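Local coordinates for DUF269-containing protein (Cyanothece sp. ATCC 51142, PDB 3NJ2), which is of unknown function but, as a member of the DUF269 family, is associated with nitrogen fixation in this cyanobacterium, at residues Asp80-Phe93 / Val132-Phe144. Sequence-based numbering, arbitrary orientation.
Sequences DIDPTTKLRILCYF and VSRSLRDAHRFGF
Phe142 lies against Ile89 and Tyr92 of helix 83-93 and can be followed outward atom by atom. Its CB sits 3.9 Å from Ile89 CG1. That CB already points to the helix, and with CG anti to the backbone N (chi1 -176°) the ring lays a face against the isoleucine: Phe142 CG closes to 3.5 Å from Ile89 CG1, which stands over that face in a CH-pi contact, 19° off the normal. CD1 and CD2 lie beneath the same methylene, CE2 reaches the Ile89 backbone at CA, and Phe142 CZ ends 3.8 Å from Tyr92 CG. There the Phe142 edge points into a Tyr92 face, the planes turned 70° apart in an edge-to-face pair. Were Phe142 an alanine, a gap is likely to open between helix and loop, uncovering Ile89 CG1 and leaving the Tyr92 face without its edge-on partner. Farther out on Tyr92, CE1 and CZ meet Phe144 CZ, the two rings meeting obliquely; both also touch Leu150 of helix 147-167. Beyond Phe142, Ile89 sends CD1 to Ala139 CB and CG2 to Leu136 CD1. One turn along, Phe93 meets strand 132-136: its CE1 lies 4.0 Å from Val132 CG1, while Arg134 CD comes in at the ring edge. At the other end, Ile81 CA covers a face of the His140 ring, whose NE2 is hydrogen-bonded to Gly79 O. Water completes the polar margin: one molecule joins Thr85 OG1 to His140 O, and another, bound to Arg88 NE, donates to Phe142 O. Asp82 OD2 N-caps the helix by accepting from Thr85 N. Taken together, this is a helix packed on one face of an antiparallel three-stranded sheet, roughly antiparallel to strand 132-136, with an aromatic cluster of Tyr92, Phe142 and Phe144.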
ATOM      1  N   ASP B  80       9.488 -11.939   9.805  1.00 27.49           N
ATOM      2  CA  ASP B  80       8.452 -11.041   9.283  1.00 26.28           C
ATOM      3  C   ASP B  80       8.078 -10.178  10.465  1.00 26.57           C
ATOM      4  O   ASP B  80       8.329 -10.551  11.619  1.00 25.10           O
ATOM      5  CB  ASP B  80       7.187 -11.829   8.817  1.00 28.27           C
ATOM      6  CG  ASP B  80       7.163 -12.120   7.301  1.00 32.98           C
ATOM      7  OD1 ASP B  80       8.236 -12.061   6.648  1.00 34.14           O
ATOM      8  OD2 ASP B  80       6.041 -12.432   6.770  1.00 38.50           O
ATOM      9  N   ILE B  81       7.484  -9.018  10.196  1.00 23.32           N
ATOM     10  CA  ILE B  81       7.170  -8.158  11.325  1.00 23.55           C
ATOM     11  C   ILE B  81       6.103  -8.792  12.235  1.00 23.24           C
ATOM     12  O   ILE B  81       5.143  -9.354  11.708  1.00 24.13           O
ATOM     13  CB  ILE B  81       6.696  -6.785  10.809  1.00 23.74           C
ATOM     14  CG1 ILE B  81       6.516  -5.809  11.991  1.00 21.41           C
ATOM     15  CG2 ILE B  81       5.407  -6.879   9.926  1.00 25.09           C
ATOM     16  CD1 ILE B  81       6.224  -4.362  11.558  1.00 26.88           C
ATOM     17  N   ASP B  82       6.289  -8.697  13.568  1.00 23.49           N
ATOM     18  CA  ASP B  82       5.174  -9.096  14.455  1.00 24.45           C
ATOM     19  C   ASP B  82       3.808  -8.436  14.035  1.00 24.00           C
ATOM     20  O   ASP B  82       3.761  -7.187  13.825  1.00 22.37           O
ATOM     21  CB  ASP B  82       5.463  -8.759  15.882  1.00 25.53           C
ATOM     22  CG  ASP B  82       4.310  -9.107  16.729  1.00 30.94           C
ATOM     23  OD1 ASP B  82       4.026 -10.330  16.876  1.00 35.56           O
ATOM     24  OD2 ASP B  82       3.657  -8.151  17.172  1.00 31.92           O
ATOM     25  N   PRO B  83       2.715  -9.225  13.900  1.00 22.54           N
ATOM     26  CA  PRO B  83       1.466  -8.573  13.511  1.00 22.17           C
ATOM     27  C   PRO B  83       0.991  -7.521  14.484  1.00 20.56           C
ATOM     28  O   PRO B  83       0.248  -6.668  14.030  1.00 20.68           O
ATOM     29  CB  PRO B  83       0.425  -9.714  13.487  1.00 20.51           C
ATOM     30  CG  PRO B  83       1.239 -10.884  12.929  1.00 25.01           C
ATOM     31  CD  PRO B  83       2.636 -10.688  13.637  1.00 24.51           C
ATOM     32  N   THR B  84       1.324  -7.613  15.783  1.00 20.69           N
ATOM     33  CA  THR B  84       0.934  -6.542  16.725  1.00 19.94           C
ATOM     34  C   THR B  84       1.656  -5.211  16.418  1.00 18.69           C
ATOM     35  O   THR B  84       1.061  -4.108  16.498  1.00 17.65           O
ATOM     36  CB  THR B  84       1.126  -6.977  18.165  1.00 21.95           C
ATOM     37  OG1 THR B  84       0.231  -8.072  18.389  1.00 22.43           O
ATOM     38  CG2 THR B  84       0.870  -5.852  19.121  1.00 23.06           C
ATOM     39  N   THR B  85       2.960  -5.300  16.130  1.00 17.79           N
ATOM     40  CA  THR B  85       3.768  -4.123  15.776  1.00 17.01           C
ATOM     41  C   THR B  85       3.191  -3.554  14.462  1.00 17.16           C
ATOM     42  O   THR B  85       3.052  -2.320  14.325  1.00 13.96           O
ATOM     43  CB  THR B  85       5.239  -4.480  15.565  1.00 18.20           C
ATOM     44  OG1 THR B  85       5.782  -4.895  16.835  1.00 20.38           O
ATOM     45  CG2 THR B  85       6.032  -3.173  15.194  1.00 13.20           C
ATOM     46  N   LYS B  86       2.890  -4.429  13.503  1.00 17.36           N
ATOM     47  CA  LYS B  86       2.274  -3.990  12.239  1.00 16.35           C
ATOM     48  C   LYS B  86       0.944  -3.232  12.475  1.00 15.73           C
ATOM     49  O   LYS B  86       0.727  -2.159  11.893  1.00 15.48           O
ATOM     50  CB  LYS B  86       2.087  -5.136  11.276  1.00 18.90           C
ATOM     51  CG  LYS B  86       1.478  -4.711  10.026  1.00 23.29           C
ATOM     52  CD  LYS B  86       1.351  -5.870   9.063  1.00 29.97           C
ATOM     53  CE  LYS B  86       1.010  -5.345   7.694  1.00 33.07           C
ATOM     54  NZ  LYS B  86       1.162  -6.491   6.710  1.00 37.53           N
ATOM     55  N   LEU B  87       0.153  -3.770  13.410  1.00 13.06           N
ATOM     56  CA  LEU B  87      -1.119  -3.132  13.803  1.00 12.95           C
ATOM     57  C   LEU B  87      -0.844  -1.789  14.498  1.00 11.38           C
ATOM     58  O   LEU B  87      -1.597  -0.819  14.221  1.00 12.43           O
ATOM     59  CB  LEU B  87      -1.919  -4.137  14.706  1.00 13.49           C
ATOM     60  CG  LEU B  87      -3.312  -3.534  15.030  1.00 16.68           C
ATOM     61  CD1 LEU B  87      -4.228  -3.164  13.853  1.00 17.89           C
ATOM     62  CD2 LEU B  87      -4.084  -4.586  15.841  1.00 19.73           C
ATOM     63  N   ARG B  88       0.209  -1.647  15.287  1.00 13.70           N
ATOM     64  CA  ARG B  88       0.604  -0.302  15.818  1.00 12.87           C
ATOM     65  C   ARG B  88       0.908   0.669  14.720  1.00 11.42           C
ATOM     66  O   ARG B  88       0.460   1.784  14.792  1.00 12.07           O
ATOM     67  CB  ARG B  88       1.801  -0.252  16.838  1.00 13.67           C
ATOM     68  CG  ARG B  88       1.394  -0.867  18.204  1.00 21.23           C
ATOM     69  CD  ARG B  88       2.350  -0.440  19.254  1.00 18.18           C
ATOM     70  NE  ARG B  88       3.708  -0.947  18.916  1.00 20.86           N
ATOM     71  CZ  ARG B  88       4.102  -2.204  19.148  1.00 23.10           C
ATOM     72  NH1 ARG B  88       3.277  -3.092  19.725  1.00 27.68           N
ATOM     73  NH2 ARG B  88       5.329  -2.606  18.805  1.00 21.90           N
ATOM     74  N   ILE B  89       1.662   0.251  13.720  1.00 10.80           N
ATOM     75  CA  ILE B  89       1.972   1.204  12.673  1.00  9.83           C
ATOM     76  C   ILE B  89       0.684   1.500  11.894  1.00 10.09           C
ATOM     77  O   ILE B  89       0.492   2.715  11.582  1.00  9.93           O
ATOM     78  CB  ILE B  89       2.943   0.552  11.673  1.00 11.98           C
ATOM     79  CG1 ILE B  89       4.193   0.153  12.376  1.00 10.63           C
ATOM     80  CG2 ILE B  89       3.268   1.543  10.478  1.00 12.39           C
ATOM     81  CD1 ILE B  89       5.190  -0.647  11.520  1.00 12.87           C
ATOM     82  N   LEU B  90      -0.226   0.540  11.610  1.00 10.21           N
ATOM     83  CA  LEU B  90      -1.494   0.842  10.927  1.00 11.35           C
ATOM     84  C   LEU B  90      -2.322   1.826  11.752  1.00 11.50           C
ATOM     85  O   LEU B  90      -2.806   2.827  11.195  1.00 11.06           O
ATOM     86  CB  LEU B  90      -2.227  -0.468  10.698  1.00 12.14           C
ATOM     87  CG  LEU B  90      -3.269  -0.638   9.626  1.00 24.09           C
ATOM     88  CD1 LEU B  90      -2.843   0.010   8.303  1.00 21.61           C
ATOM     89  CD2 LEU B  90      -3.363  -2.158   9.452  1.00 25.79           C
ATOM     90  N   CYS B  91      -2.331   1.651  13.071  1.00 10.35           N
ATOM     91  CA  CYS B  91      -3.137   2.539  13.902  1.00 11.58           C
ATOM     92  C   CYS B  91      -2.615   3.949  13.976  1.00  8.93           C
ATOM     93  O   CYS B  91      -3.412   4.925  13.947  1.00 11.02           O
ATOM     94  CB  CYS B  91      -3.301   1.986  15.316  1.00 10.17           C
ATOM     95  SG  CYS B  91      -4.520   0.564  15.363  1.00 15.56           S
ATOM     96  N   TYR B  92      -1.288   4.102  13.951  1.00  9.38           N
ATOM     97  CA  TYR B  92      -0.627   5.405  13.840  1.00  9.90           C
ATOM     98  C   TYR B  92      -1.056   6.120  12.595  1.00  8.84           C
ATOM     99  O   TYR B  92      -1.550   7.301  12.649  1.00  9.28           O
ATOM    100  CB  TYR B  92       0.903   5.185  13.873  1.00  8.28           C
ATOM    101  CG  TYR B  92       1.737   6.420  13.769  1.00  9.89           C
ATOM    102  CD1 TYR B  92       1.922   7.282  14.888  1.00 10.59           C
ATOM    103  CD2 TYR B  92       2.396   6.725  12.595  1.00 12.59           C
ATOM    104  CE1 TYR B  92       2.747   8.427  14.819  1.00 12.78           C
ATOM    105  CE2 TYR B  92       3.235   7.806  12.545  1.00 11.89           C
ATOM    106  CZ  TYR B  92       3.386   8.655  13.659  1.00 13.52           C
ATOM    107  OH  TYR B  92       4.175   9.761  13.543  1.00 15.25           O
ATOM    108  N   PHE B  93      -0.989   5.441  11.454  1.00  8.37           N
ATOM    109  CA  PHE B  93      -1.393   6.102  10.204  1.00  8.61           C
ATOM    110  C   PHE B  93      -2.890   6.333  10.098  1.00 10.15           C
ATOM    111  O   PHE B  93      -3.301   7.307   9.467  1.00 10.77           O
ATOM    112  CB  PHE B  93      -0.702   5.482   8.973  1.00  9.92           C
ATOM    113  CG  PHE B  93       0.792   5.786   8.973  1.00  9.51           C
ATOM    114  CD1 PHE B  93       1.208   7.043   8.537  1.00 11.07           C
ATOM    115  CD2 PHE B  93       1.769   4.811   9.386  1.00  9.63           C
ATOM    116  CE1 PHE B  93       2.503   7.323   8.623  1.00 11.84           C
ATOM    117  CE2 PHE B  93       3.108   5.140   9.487  1.00  9.81           C
ATOM    118  CZ  PHE B  93       3.471   6.413   9.087  1.00 11.03           C
ATOM    119  N   VAL B 132      -0.405  11.250   2.749  1.00 11.53           N
ATOM    120  CA  VAL B 132       0.828  10.813   3.475  1.00 13.20           C
ATOM    121  C   VAL B 132       1.416   9.811   2.537  1.00 12.47           C
ATOM    122  O   VAL B 132       0.695   8.963   2.024  1.00 12.49           O
ATOM    123  CB  VAL B 132       0.521  10.099   4.775  1.00 14.11           C
ATOM    124  CG1 VAL B 132       1.845   9.496   5.368  1.00 15.34           C
ATOM    125  CG2 VAL B 132      -0.121  11.053   5.730  1.00 15.59           C
ATOM    126  N   SER B 133       2.730   9.913   2.266  1.00 14.06           N
ATOM    127  CA  SER B 133       3.381   8.861   1.437  1.00 15.37           C
ATOM    128  C   SER B 133       4.781   8.678   2.010  1.00 18.70           C
ATOM    129  O   SER B 133       5.779   9.246   1.458  1.00 21.69           O
ATOM    130  CB  SER B 133       3.357   9.116  -0.070  1.00 18.54           C
ATOM    131  OG  SER B 133       3.656  10.475  -0.313  1.00 19.11           O
ATOM    132  N   ARG B 134       4.850   7.870   3.079  1.00 17.25           N
ATOM    133  CA  ARG B 134       6.012   7.743   3.965  1.00 17.59           C
ATOM    134  C   ARG B 134       6.772   6.424   3.765  1.00 15.76           C
ATOM    135  O   ARG B 134       6.234   5.336   3.914  1.00 12.73           O
ATOM    136  CB  ARG B 134       5.559   7.853   5.411  1.00 19.32           C
ATOM    137  CG  ARG B 134       6.684   7.969   6.341  1.00 24.71           C
ATOM    138  CD  ARG B 134       6.202   8.763   7.543  1.00 28.77           C
ATOM    139  NE  ARG B 134       7.266   8.822   8.531  1.00 33.93           N
ATOM    140  CZ  ARG B 134       8.114   9.837   8.662  1.00 29.43           C
ATOM    141  NH1 ARG B 134       8.031  10.920   7.883  1.00 28.55           N
ATOM    142  NH2 ARG B 134       9.030   9.774   9.623  1.00 36.41           N
ATOM    143  N   SER B 135       8.066   6.535   3.454  1.00 16.27           N
ATOM    144  CA  SER B 135       8.949   5.344   3.378  1.00 17.08           C
ATOM    145  C   SER B 135       9.257   4.847   4.790  1.00 17.14           C
ATOM    146  O   SER B 135       9.659   5.673   5.641  1.00 18.54           O
ATOM    147  CB  SER B 135      10.233   5.826   2.730  1.00 18.37           C
ATOM    148  OG  SER B 135      11.160   4.752   2.586  1.00 15.84           O
ATOM    149  N   LEU B 136       8.976   3.555   5.026  1.00 13.11           N
ATOM    150  CA  LEU B 136       9.166   2.833   6.276  1.00 14.30           C
ATOM    151  C   LEU B 136      10.364   1.886   6.165  1.00 13.80           C
ATOM    152  O   LEU B 136      10.571   1.233   5.133  1.00 12.74           O
ATOM    153  CB  LEU B 136       7.952   1.959   6.637  1.00 15.39           C
ATOM    154  CG  LEU B 136       6.654   2.740   6.659  1.00 18.75           C
ATOM    155  CD1 LEU B 136       5.487   1.760   6.908  1.00 18.43           C
ATOM    156  CD2 LEU B 136       6.744   3.924   7.630  1.00 22.72           C
ATOM    157  N   ARG B 137      11.230   1.911   7.168  1.00 14.36           N
ATOM    158  CA  ARG B 137      12.398   1.058   7.164  1.00 12.95           C
ATOM    159  C   ARG B 137      12.517   0.513   8.607  1.00 12.91           C
ATOM    160  O   ARG B 137      12.117   1.236   9.589  1.00 15.93           O
ATOM    161  CB  ARG B 137      13.679   1.826   6.665  1.00 14.33           C
ATOM    162  CG  ARG B 137      14.203   2.835   7.568  1.00 15.39           C
ATOM    163  CD  ARG B 137      15.506   3.525   7.027  1.00 20.86           C
ATOM    164  NE  ARG B 137      16.067   4.360   8.064  1.00 25.62           N
ATOM    165  CZ  ARG B 137      16.817   5.448   7.892  1.00 32.07           C
ATOM    166  NH1 ARG B 137      17.139   5.904   6.685  1.00 30.55           N
ATOM    167  NH2 ARG B 137      17.244   6.094   8.967  1.00 33.30           N
ATOM    168  N   ASP B 138      13.087  -0.707   8.747  1.00 14.31           N
ATOM    169  CA  ASP B 138      13.351  -1.290  10.109  1.00 16.14           C
ATOM    170  C   ASP B 138      12.048  -1.273  10.896  1.00 14.57           C
ATOM    171  O   ASP B 138      12.080  -0.919  12.078  1.00 14.01           O
ATOM    172  CB  ASP B 138      14.424  -0.446  10.867  1.00 17.40           C
ATOM    173  CG  ASP B 138      15.737  -0.349  10.050  1.00 24.72           C
ATOM    174  OD1 ASP B 138      15.910  -1.187   9.114  1.00 20.36           O
ATOM    175  OD2 ASP B 138      16.483   0.570  10.322  1.00 30.18           O
ATOM    176  N   ALA B 139      10.928  -1.658  10.218  1.00 14.22           N
ATOM    177  CA  ALA B 139       9.599  -1.443  10.816  1.00 13.29           C
ATOM    178  C   ALA B 139       9.432  -2.213  12.127  1.00 14.57           C
ATOM    179  O   ALA B 139       8.674  -1.796  13.025  1.00 13.27           O
ATOM    180  CB  ALA B 139       8.574  -1.845   9.870  1.00 14.54           C
ATOM    181  N   HIS B 140      10.177  -3.307  12.306  1.00 13.55           N
ATOM    182  CA  HIS B 140      10.082  -4.084  13.588  1.00 15.38           C
ATOM    183  C   HIS B 140      10.388  -3.159  14.776  1.00 14.85           C
ATOM    184  O   HIS B 140       9.894  -3.421  15.893  1.00 16.68           O
ATOM    185  CB  HIS B 140      11.127  -5.232  13.612  1.00 14.75           C
ATOM    186  CG  HIS B 140      11.089  -6.124  12.417  1.00 17.28           C
ATOM    187  ND1 HIS B 140      11.187  -5.688  11.099  1.00 18.87           N
ATOM    188  CD2 HIS B 140      10.896  -7.462  12.344  1.00 16.31           C
ATOM    189  CE1 HIS B 140      11.113  -6.735  10.283  1.00 17.28           C
ATOM    190  NE2 HIS B 140      10.898  -7.821  11.018  1.00 19.34           N
ATOM    191  N   ARG B 141      11.275  -2.159  14.608  1.00 13.88           N
ATOM    192  CA  ARG B 141      11.742  -1.201  15.650  1.00 14.01           C
ATOM    193  C   ARG B 141      10.850   0.056  15.805  1.00 11.76           C
ATOM    194  O   ARG B 141      11.314   1.041  16.385  1.00 15.61           O
ATOM    195  CB  ARG B 141      13.131  -0.769  15.286  1.00 15.16           C
ATOM    196  CG  ARG B 141      14.111  -1.974  15.269  1.00 15.89           C
ATOM    197  CD  ARG B 141      15.559  -1.517  15.023  1.00 20.81           C
ATOM    198  NE  ARG B 141      16.365  -2.740  14.931  1.00 21.36           N
ATOM    199  CZ  ARG B 141      17.617  -2.765  14.469  1.00 26.22           C
ATOM    200  NH1 ARG B 141      18.177  -1.640  14.025  1.00 25.44           N
ATOM    201  NH2 ARG B 141      18.297  -3.902  14.505  1.00 25.20           N
ATOM    202  N   PHE B 142       9.647   0.006  15.171  1.00 14.45           N
ATOM    203  CA  PHE B 142       8.733   1.186  15.164  1.00 13.58           C
ATOM    204  C   PHE B 142       8.534   1.640  16.590  1.00 14.67           C
ATOM    205  O   PHE B 142       8.190   0.842  17.472  1.00 14.62           O
ATOM    206  CB  PHE B 142       7.405   0.815  14.538  1.00 14.25           C
ATOM    207  CG  PHE B 142       6.485   1.949  14.399  1.00 15.02           C
ATOM    208  CD1 PHE B 142       6.709   2.937  13.422  1.00 18.83           C
ATOM    209  CD2 PHE B 142       5.430   2.064  15.294  1.00 19.58           C
ATOM    210  CE1 PHE B 142       5.813   3.999  13.299  1.00 25.17           C
ATOM    211  CE2 PHE B 142       4.528   3.082  15.161  1.00 20.68           C
ATOM    212  CZ  PHE B 142       4.742   4.076  14.235  1.00 20.65           C
ATOM    213  N   GLY B 143       8.647   2.937  16.780  1.00 15.36           N
ATOM    214  CA  GLY B 143       8.466   3.477  18.142  1.00 15.40           C
ATOM    215  C   GLY B 143       9.151   4.829  18.280  1.00 15.52           C
ATOM    216  O   GLY B 143       9.823   5.323  17.321  1.00 16.69           O
ATOM    217  N   PHE B 144       8.936   5.461  19.454  1.00 13.38           N
ATOM    218  CA  PHE B 144       9.379   6.828  19.703  1.00 14.15           C
ATOM    219  C   PHE B 144      10.014   7.003  21.055  1.00 16.51           C
ATOM    220  O   PHE B 144       9.666   6.289  21.993  1.00 14.62           O
ATOM    221  CB  PHE B 144       8.174   7.788  19.598  1.00 13.75           C
ATOM    222  CG  PHE B 144       7.432   7.706  18.248  1.00 15.73           C
ATOM    223  CD1 PHE B 144       7.724   8.590  17.223  1.00 18.54           C
ATOM    224  CD2 PHE B 144       6.530   6.646  17.997  1.00 16.59           C
ATOM    225  CE1 PHE B 144       7.041   8.435  15.971  1.00 15.72           C
ATOM    226  CE2 PHE B 144       5.892   6.482  16.727  1.00 17.78           C
ATOM    227  CZ  PHE B 144       6.144   7.404  15.744  1.00 17.12           C
TER
HETATM  228  O   HOH W   1       8.394  -5.521  16.850  1.00 16.84           O
HETATM  229  O   HOH W   2       8.402  -1.907  17.826  1.00 17.01           O
HETATM  230  O   HOH W   3       6.046   0.724  18.979  1.00 17.61           O